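Local structure of abietadiene synthase, chloroplastic (3S9V) at residues R669-L680 / V722-E733. The protein is a plastid terpene synthase of grand fir, a largely helical enzyme that includes a metal-binding terpene synthase domain. Numbering follows the deposited sequence.
Sequences RFLQLMGLTGRL and VMENALEELNRE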
ATOM      1  N   ARG A 669      13.816  13.632 -19.908  1.00 18.47           N
ATOM      2  CA  ARG A 669      14.298  13.664 -18.531  1.00 17.11           C
ATOM      3  C   ARG A 669      13.906  12.361 -17.842  1.00 18.56           C
ATOM      4  O   ARG A 669      14.651  11.833 -17.022  1.00 24.30           O
ATOM      5  CB  ARG A 669      13.675  14.852 -17.794  1.00 15.71           C
ATOM      6  CG  ARG A 669      14.020  14.957 -16.320  1.00 18.44           C
ATOM      7  CD  ARG A 669      15.504  15.255 -16.101  1.00 22.80           C
ATOM      8  NE  ARG A 669      15.808  15.492 -14.690  1.00 24.72           N
ATOM      9  CZ  ARG A 669      17.041  15.578 -14.192  1.00 28.05           C
ATOM     10  NH1 ARG A 669      18.092  15.448 -14.985  1.00 32.64           N
ATOM     11  NH2 ARG A 669      17.225  15.778 -12.894  1.00 31.97           N
ATOM     12  N   PHE A 670      12.734  11.844 -18.198  1.00 18.45           N
ATOM     13  CA  PHE A 670      12.194  10.614 -17.620  1.00 17.95           C
ATOM     14  C   PHE A 670      13.154   9.434 -17.783  1.00 19.24           C
ATOM     15  O   PHE A 670      13.578   8.829 -16.796  1.00 18.65           O
ATOM     16  CB  PHE A 670      10.837  10.314 -18.272  1.00 15.72           C
ATOM     17  CG  PHE A 670      10.012   9.282 -17.549  1.00 20.46           C
ATOM     18  CD1 PHE A 670      10.197   9.035 -16.197  1.00 19.32           C
ATOM     19  CD2 PHE A 670       9.019   8.575 -18.228  1.00 23.31           C
ATOM     20  CE1 PHE A 670       9.409   8.100 -15.525  1.00 21.25           C
ATOM     21  CE2 PHE A 670       8.228   7.642 -17.567  1.00 26.37           C
ATOM     22  CZ  PHE A 670       8.424   7.403 -16.209  1.00 18.00           C
ATOM     23  N   LEU A 671      13.515   9.122 -19.023  1.00 19.26           N
ATOM     24  CA  LEU A 671      14.428   8.015 -19.289  1.00 19.96           C
ATOM     25  C   LEU A 671      15.825   8.286 -18.711  1.00 18.55           C
ATOM     26  O   LEU A 671      16.499   7.369 -18.254  1.00 22.27           O
ATOM     27  CB  LEU A 671      14.545   7.774 -20.794  1.00 19.79           C
ATOM     28  CG  LEU A 671      15.105   6.405 -21.203  1.00 26.13           C
ATOM     29  CD1 LEU A 671      13.980   5.370 -21.135  1.00 18.78           C
ATOM     30  CD2 LEU A 671      15.671   6.464 -22.616  1.00 18.05           C
ATOM     31  N   GLN A 672      16.253   9.542 -18.743  1.00 16.14           N
ATOM     32  CA  GLN A 672      17.561   9.913 -18.219  1.00 17.08           C
ATOM     33  C   GLN A 672      17.664   9.640 -16.722  1.00 14.63           C
ATOM     34  O   GLN A 672      18.679   9.125 -16.248  1.00 12.37           O
ATOM     35  CB  GLN A 672      17.850  11.393 -18.514  1.00 17.54           C
ATOM     36  CG  GLN A 672      17.918  11.704 -20.009  1.00 22.79           C
ATOM     37  CD  GLN A 672      18.078  13.185 -20.322  1.00 26.61           C
ATOM     38  OE1 GLN A 672      17.661  14.045 -19.550  1.00 35.48           O
ATOM     39  NE2 GLN A 672      18.666  13.487 -21.477  1.00 31.25           N
ATOM     40  N   LEU A 673      16.609   9.968 -15.984  1.00 14.23           N
ATOM     41  CA  LEU A 673      16.590   9.743 -14.544  1.00 17.67           C
ATOM     42  C   LEU A 673      16.627   8.253 -14.207  1.00 20.34           C
ATOM     43  O   LEU A 673      17.251   7.840 -13.227  1.00 22.34           O
ATOM     44  CB  LEU A 673      15.346  10.385 -13.932  1.00 17.26           C
ATOM     45  CG  LEU A 673      15.427  11.892 -13.668  1.00 17.16           C
ATOM     46  CD1 LEU A 673      14.050  12.418 -13.308  1.00 17.36           C
ATOM     47  CD2 LEU A 673      16.407  12.165 -12.547  1.00 11.98           C
ATOM     48  N   MET A 674      15.946   7.457 -15.022  1.00 20.91           N
ATOM     49  CA  MET A 674      15.895   6.015 -14.833  1.00 22.58           C
ATOM     50  C   MET A 674      17.314   5.498 -14.940  1.00 21.23           C
ATOM     51  O   MET A 674      17.789   4.757 -14.079  1.00 21.77           O
ATOM     52  CB  MET A 674      15.019   5.362 -15.916  1.00 23.89           C
ATOM     53  CG  MET A 674      15.097   3.837 -15.953  1.00 15.88           C
ATOM     54  SD  MET A 674      14.482   3.125 -17.513  1.00  9.60           S
ATOM     55  CE  MET A 674      15.822   3.601 -18.575  1.00 13.66           C
ATOM     56  N   GLY A 675      17.987   5.899 -16.012  1.00 21.55           N
ATOM     57  CA  GLY A 675      19.363   5.483 -16.221  1.00 19.18           C
ATOM     58  C   GLY A 675      20.269   5.966 -15.104  1.00 18.97           C
ATOM     59  O   GLY A 675      21.129   5.222 -14.628  1.00 19.61           O
ATOM     60  N   LEU A 676      20.079   7.213 -14.680  1.00 16.04           N
ATOM     61  CA  LEU A 676      20.900   7.772 -13.610  1.00 19.96           C
ATOM     62  C   LEU A 676      20.747   6.981 -12.319  1.00 18.75           C
ATOM     63  O   LEU A 676      21.742   6.551 -11.741  1.00 24.33           O
ATOM     64  CB  LEU A 676      20.554   9.249 -13.360  1.00 14.76           C
ATOM     65  CG  LEU A 676      21.305   9.958 -12.222  1.00 22.09           C
ATOM     66  CD1 LEU A 676      22.797   9.899 -12.497  1.00 17.33           C
ATOM     67  CD2 LEU A 676      20.840  11.427 -12.099  1.00 13.16           C
ATOM     68  N   THR A 677      19.515   6.778 -11.865  1.00 18.54           N
ATOM     69  CA  THR A 677      19.313   6.033 -10.624  1.00 23.42           C
ATOM     70  C   THR A 677      19.843   4.599 -10.704  1.00 22.57           C
ATOM     71  O   THR A 677      20.385   4.077  -9.724  1.00 20.53           O
ATOM     72  CB  THR A 677      17.821   5.980 -10.195  1.00 22.14           C
ATOM     73  OG1 THR A 677      17.050   5.292 -11.188  1.00 21.45           O
ATOM     74  CG2 THR A 677      17.277   7.389  -9.991  1.00 26.48           C
ATOM     75  N   GLY A 678      19.690   3.965 -11.863  1.00 21.79           N
ATOM     76  CA  GLY A 678      20.164   2.600 -12.011  1.00 19.74           C
ATOM     77  C   GLY A 678      21.673   2.564 -11.884  1.00 22.82           C
ATOM     78  O   GLY A 678      22.238   1.729 -11.171  1.00 27.90           O
ATOM     79  N   ARG A 679      22.336   3.481 -12.573  1.00 19.63           N
ATOM     80  CA  ARG A 679      23.785   3.556 -12.527  1.00 20.00           C
ATOM     81  C   ARG A 679      24.322   3.760 -11.113  1.00 22.60           C
ATOM     82  O   ARG A 679      25.249   3.075 -10.691  1.00 25.70           O
ATOM     83  CB  ARG A 679      24.290   4.716 -13.374  1.00 19.08           C
ATOM     84  CG  ARG A 679      25.807   4.863 -13.339  1.00 11.31           C
ATOM     85  CD  ARG A 679      26.396   3.952 -14.381  1.00 21.55           C
ATOM     86  NE  ARG A 679      27.104   2.814 -13.833  1.00 21.39           N
ATOM     87  CZ  ARG A 679      27.465   1.750 -14.547  1.00 26.41           C
ATOM     88  NH1 ARG A 679      28.118   0.758 -13.960  1.00 26.16           N
ATOM     89  NH2 ARG A 679      27.160   1.667 -15.838  1.00 16.96           N
ATOM     90  N   LEU A 680      23.754   4.721 -10.397  1.00 20.18           N
ATOM     91  CA  LEU A 680      24.217   5.028  -9.047  1.00 25.34           C
ATOM     92  C   LEU A 680      24.008   3.916  -8.019  1.00 25.82           C
ATOM     93  O   LEU A 680      24.895   3.661  -7.200  1.00 24.23           O
ATOM     94  CB  LEU A 680      23.562   6.320  -8.541  1.00 19.08           C
ATOM     95  CG  LEU A 680      23.830   7.590  -9.361  1.00 22.28           C
ATOM     96  CD1 LEU A 680      23.233   8.800  -8.656  1.00 14.60           C
ATOM     97  CD2 LEU A 680      25.323   7.780  -9.533  1.00 23.11           C
ATOM     98  N   VAL A 722      22.288  12.000  -4.083  1.00 27.84           N
ATOM     99  CA  VAL A 722      21.972  12.311  -5.474  1.00 28.09           C
ATOM    100  C   VAL A 722      20.961  11.296  -6.012  1.00 28.08           C
ATOM    101  O   VAL A 722      19.987  11.663  -6.677  1.00 29.67           O
ATOM    102  CB  VAL A 722      23.245  12.268  -6.360  1.00 28.03           C
ATOM    103  CG1 VAL A 722      22.890  12.532  -7.817  1.00 28.87           C
ATOM    104  CG2 VAL A 722      24.243  13.295  -5.877  1.00 31.37           C
ATOM    105  N   MET A 723      21.189  10.021  -5.706  1.00 28.68           N
ATOM    106  CA  MET A 723      20.306   8.954  -6.161  1.00 26.46           C
ATOM    107  C   MET A 723      18.914   9.204  -5.636  1.00 27.56           C
ATOM    108  O   MET A 723      17.943   9.149  -6.386  1.00 32.34           O
ATOM    109  CB  MET A 723      20.809   7.599  -5.665  1.00 30.67           C
ATOM    110  CG  MET A 723      20.090   6.390  -6.269  1.00 24.54           C
ATOM    111  SD  MET A 723      20.678   4.829  -5.528  1.00 21.19           S
ATOM    112  CE  MET A 723      19.597   4.726  -4.147  1.00 21.19           C
ATOM    113  N   GLU A 724      18.828   9.490  -4.342  1.00 28.85           N
ATOM    114  CA  GLU A 724      17.552   9.752  -3.686  1.00 30.42           C
ATOM    115  C   GLU A 724      16.781  10.929  -4.281  1.00 28.40           C
ATOM    116  O   GLU A 724      15.574  10.831  -4.505  1.00 27.92           O
ATOM    117  CB  GLU A 724      17.766   9.999  -2.190  1.00 38.52           C
ATOM    118  CG  GLU A 724      18.189   8.770  -1.407  1.00 51.35           C
ATOM    119  CD  GLU A 724      17.216   7.617  -1.569  1.00 59.78           C
ATOM    120  OE1 GLU A 724      15.997   7.829  -1.379  1.00 61.40           O
ATOM    121  OE2 GLU A 724      17.670   6.497  -1.884  1.00 67.62           O
ATOM    122  N   ASN A 725      17.460  12.048  -4.520  1.00 27.64           N
ATOM    123  CA  ASN A 725      16.768  13.195  -5.091  1.00 28.11           C
ATOM    124  C   ASN A 725      16.293  12.827  -6.486  1.00 25.83           C
ATOM    125  O   ASN A 725      15.222  13.253  -6.914  1.00 25.22           O
ATOM    126  CB  ASN A 725      17.685  14.418  -5.141  1.00 34.71           C
ATOM    127  CG  ASN A 725      18.097  14.891  -3.756  1.00 46.52           C
ATOM    128  OD1 ASN A 725      17.264  15.011  -2.854  1.00 44.77           O
ATOM    129  ND2 ASN A 725      19.386  15.174  -3.586  1.00 52.79           N
ATOM    130  N   ALA A 726      17.085  12.009  -7.176  1.00 24.87           N
ATOM    131  CA  ALA A 726      16.749  11.561  -8.523  1.00 22.95           C
ATOM    132  C   ALA A 726      15.528  10.650  -8.499  1.00 24.44           C
ATOM    133  O   ALA A 726      14.684  10.706  -9.399  1.00 25.59           O
ATOM    134  CB  ALA A 726      17.931  10.824  -9.136  1.00 17.33           C
ATOM    135  N   LEU A 727      15.437   9.804  -7.474  1.00 23.32           N
ATOM    136  CA  LEU A 727      14.303   8.890  -7.350  1.00 26.52           C
ATOM    137  C   LEU A 727      13.047   9.692  -7.038  1.00 27.75           C
ATOM    138  O   LEU A 727      11.936   9.346  -7.459  1.00 27.53           O
ATOM    139  CB  LEU A 727      14.550   7.862  -6.237  1.00 22.69           C
ATOM    140  CG  LEU A 727      15.421   6.649  -6.569  1.00 29.77           C
ATOM    141  CD1 LEU A 727      15.784   5.900  -5.291  1.00 22.62           C
ATOM    142  CD2 LEU A 727      14.673   5.744  -7.542  1.00 20.18           C
ATOM    143  N   GLU A 728      13.238  10.771  -6.292  1.00 28.04           N
ATOM    144  CA  GLU A 728      12.132  11.638  -5.915  1.00 30.20           C
ATOM    145  C   GLU A 728      11.635  12.351  -7.171  1.00 27.22           C
ATOM    146  O   GLU A 728      10.431  12.474  -7.390  1.00 27.43           O
ATOM    147  CB  GLU A 728      12.616  12.635  -4.866  1.00 37.40           C
ATOM    148  CG  GLU A 728      11.527  13.248  -4.019  1.00 50.33           C
ATOM    149  CD  GLU A 728      12.046  13.702  -2.665  1.00 57.43           C
ATOM    150  OE1 GLU A 728      13.056  14.439  -2.625  1.00 58.26           O
ATOM    151  OE2 GLU A 728      11.441  13.321  -1.639  1.00 61.56           O
ATOM    152  N   GLU A 729      12.565  12.805  -8.005  1.00 23.41           N
ATOM    153  CA  GLU A 729      12.198  13.474  -9.242  1.00 21.52           C
ATOM    154  C   GLU A 729      11.542  12.455 -10.177  1.00 22.04           C
ATOM    155  O   GLU A 729      10.607  12.782 -10.918  1.00 22.99           O
ATOM    156  CB  GLU A 729      13.431  14.102  -9.920  1.00 18.45           C
ATOM    157  CG  GLU A 729      13.064  14.837 -11.216  1.00 38.02           C
ATOM    158  CD  GLU A 729      14.177  15.707 -11.800  1.00 47.38           C
ATOM    159  OE1 GLU A 729      13.994  16.190 -12.943  1.00 44.84           O
ATOM    160  OE2 GLU A 729      15.215  15.916 -11.131  1.00 49.27           O
ATOM    161  N   LEU A 730      12.027  11.217 -10.130  1.00 22.38           N
ATOM    162  CA  LEU A 730      11.477  10.146 -10.965  1.00 21.51           C
ATOM    163  C   LEU A 730      10.023   9.857 -10.574  1.00 23.33           C
ATOM    164  O   LEU A 730       9.204   9.517 -11.431  1.00 26.07           O
ATOM    165  CB  LEU A 730      12.327   8.876 -10.829  1.00 19.94           C
ATOM    166  CG  LEU A 730      11.964   7.724 -11.761  1.00 18.29           C
ATOM    167  CD1 LEU A 730      12.089   8.190 -13.212  1.00 23.80           C
ATOM    168  CD2 LEU A 730      12.878   6.544 -11.501  1.00 19.32           C
ATOM    169  N   ASN A 731       9.694   9.990  -9.287  1.00 19.30           N
ATOM    170  CA  ASN A 731       8.317   9.768  -8.860  1.00 20.63           C
ATOM    171  C   ASN A 731       7.415  10.780  -9.552  1.00 22.42           C
ATOM    172  O   ASN A 731       6.384  10.424 -10.124  1.00 21.63           O
ATOM    173  CB  ASN A 731       8.136   9.969  -7.350  1.00 23.75           C
ATOM    174  CG  ASN A 731       8.600   8.792  -6.535  1.00 29.42           C
ATOM    175  OD1 ASN A 731       8.513   7.639  -6.970  1.00 28.02           O
ATOM    176  ND2 ASN A 731       9.070   9.070  -5.322  1.00 25.70           N
ATOM    177  N   ARG A 732       7.808  12.049  -9.492  1.00 20.31           N
ATOM    178  CA  ARG A 732       6.996  13.094 -10.087  1.00 22.20           C
ATOM    179  C   ARG A 732       6.791  12.853 -11.564  1.00 21.99           C
ATOM    180  O   ARG A 732       5.707  13.094 -12.083  1.00 20.55           O
ATOM    181  CB  ARG A 732       7.615  14.479  -9.866  1.00 25.04           C
ATOM    182  CG  ARG A 732       6.663  15.624 -10.230  1.00 27.49           C
ATOM    183  CD  ARG A 732       7.234  16.975  -9.835  1.00 32.07           C
ATOM    184  NE  ARG A 732       8.564  17.188 -10.398  1.00 36.83           N
ATOM    185  CZ  ARG A 732       9.355  18.212 -10.090  1.00 39.00           C
ATOM    186  NH1 ARG A 732      10.552  18.318 -10.653  1.00 34.00           N
ATOM    187  NH2 ARG A 732       8.954  19.128  -9.221  1.00 43.25           N
ATOM    188  N   GLU A 733       7.829  12.379 -12.246  1.00 23.94           N
ATOM    189  CA  GLU A 733       7.705  12.105 -13.675  1.00 25.85           C
ATOM    190  C   GLU A 733       6.711  10.967 -13.890  1.00 26.24           C
ATOM    191  O   GLU A 733       5.782  11.085 -14.688  1.00 27.99           O
ATOM    192  CB  GLU A 733       9.058  11.721 -14.277  1.00 22.68           C
ATOM    193  CG  GLU A 733      10.129  12.782 -14.159  1.00 34.12           C
ATOM    194  CD  GLU A 733       9.791  14.040 -14.918  1.00 47.57           C
ATOM    195  OE1 GLU A 733       9.529  13.946 -16.137  1.00 51.36           O
ATOM    196  OE2 GLU A 733       9.793  15.124 -14.296  1.00 56.86           O
TER
HETATM  197  O   HOH W   1      10.895  13.600 -19.089  1.00 33.21           O
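The guanidinium of Arg669 forms a two-pronged salt bridge with Glu729, its NE-H pointing at OE1 (2.6 Å) and an NH2 hydrogen at OE2 (2.7 Å). Both oxygens lie close to the guanidinium plane but are met from above the carboxylate, the two planes being 43° apart, and Leu673 CD2 sits over the rim of one guanidinium face. At Phe670, Leu730 CD1 reaches the ring edge, 3.5 Å from CE1, while Glu733 CB lies obliquely to the ring; a water joins Phe670 N to Glu733 OE1, which also accepts a hydrogen bond from Asn737 ND2. Leu673 is a knob among Ala726, Glu729, Leu730 and Glu733, its CD1 packed 3.3 Å from Glu729 CG. In return Leu730 enters the hole formed by Phe670, Leu673, Met674 and Thr677. Such knobs-into-holes packing joins two roughly antiparallel segments (148°), their axes 9.3 Å apart at closest approach, within the alpha-helical metal-binding domain of the terpene synthase family, where helix 741-757 also touches Phe670 and Thr677. Thr677 is the next knob, among Met723, Ala726, Leu727 and Leu730: chi1 of 63° sets CG2 opposite the carbonyl carbon, 3.6 Å from Ala726 CB. Finally, Leu680 CD1 touches Val722 CG1 at 3.8 Å and packs against Met723 CB.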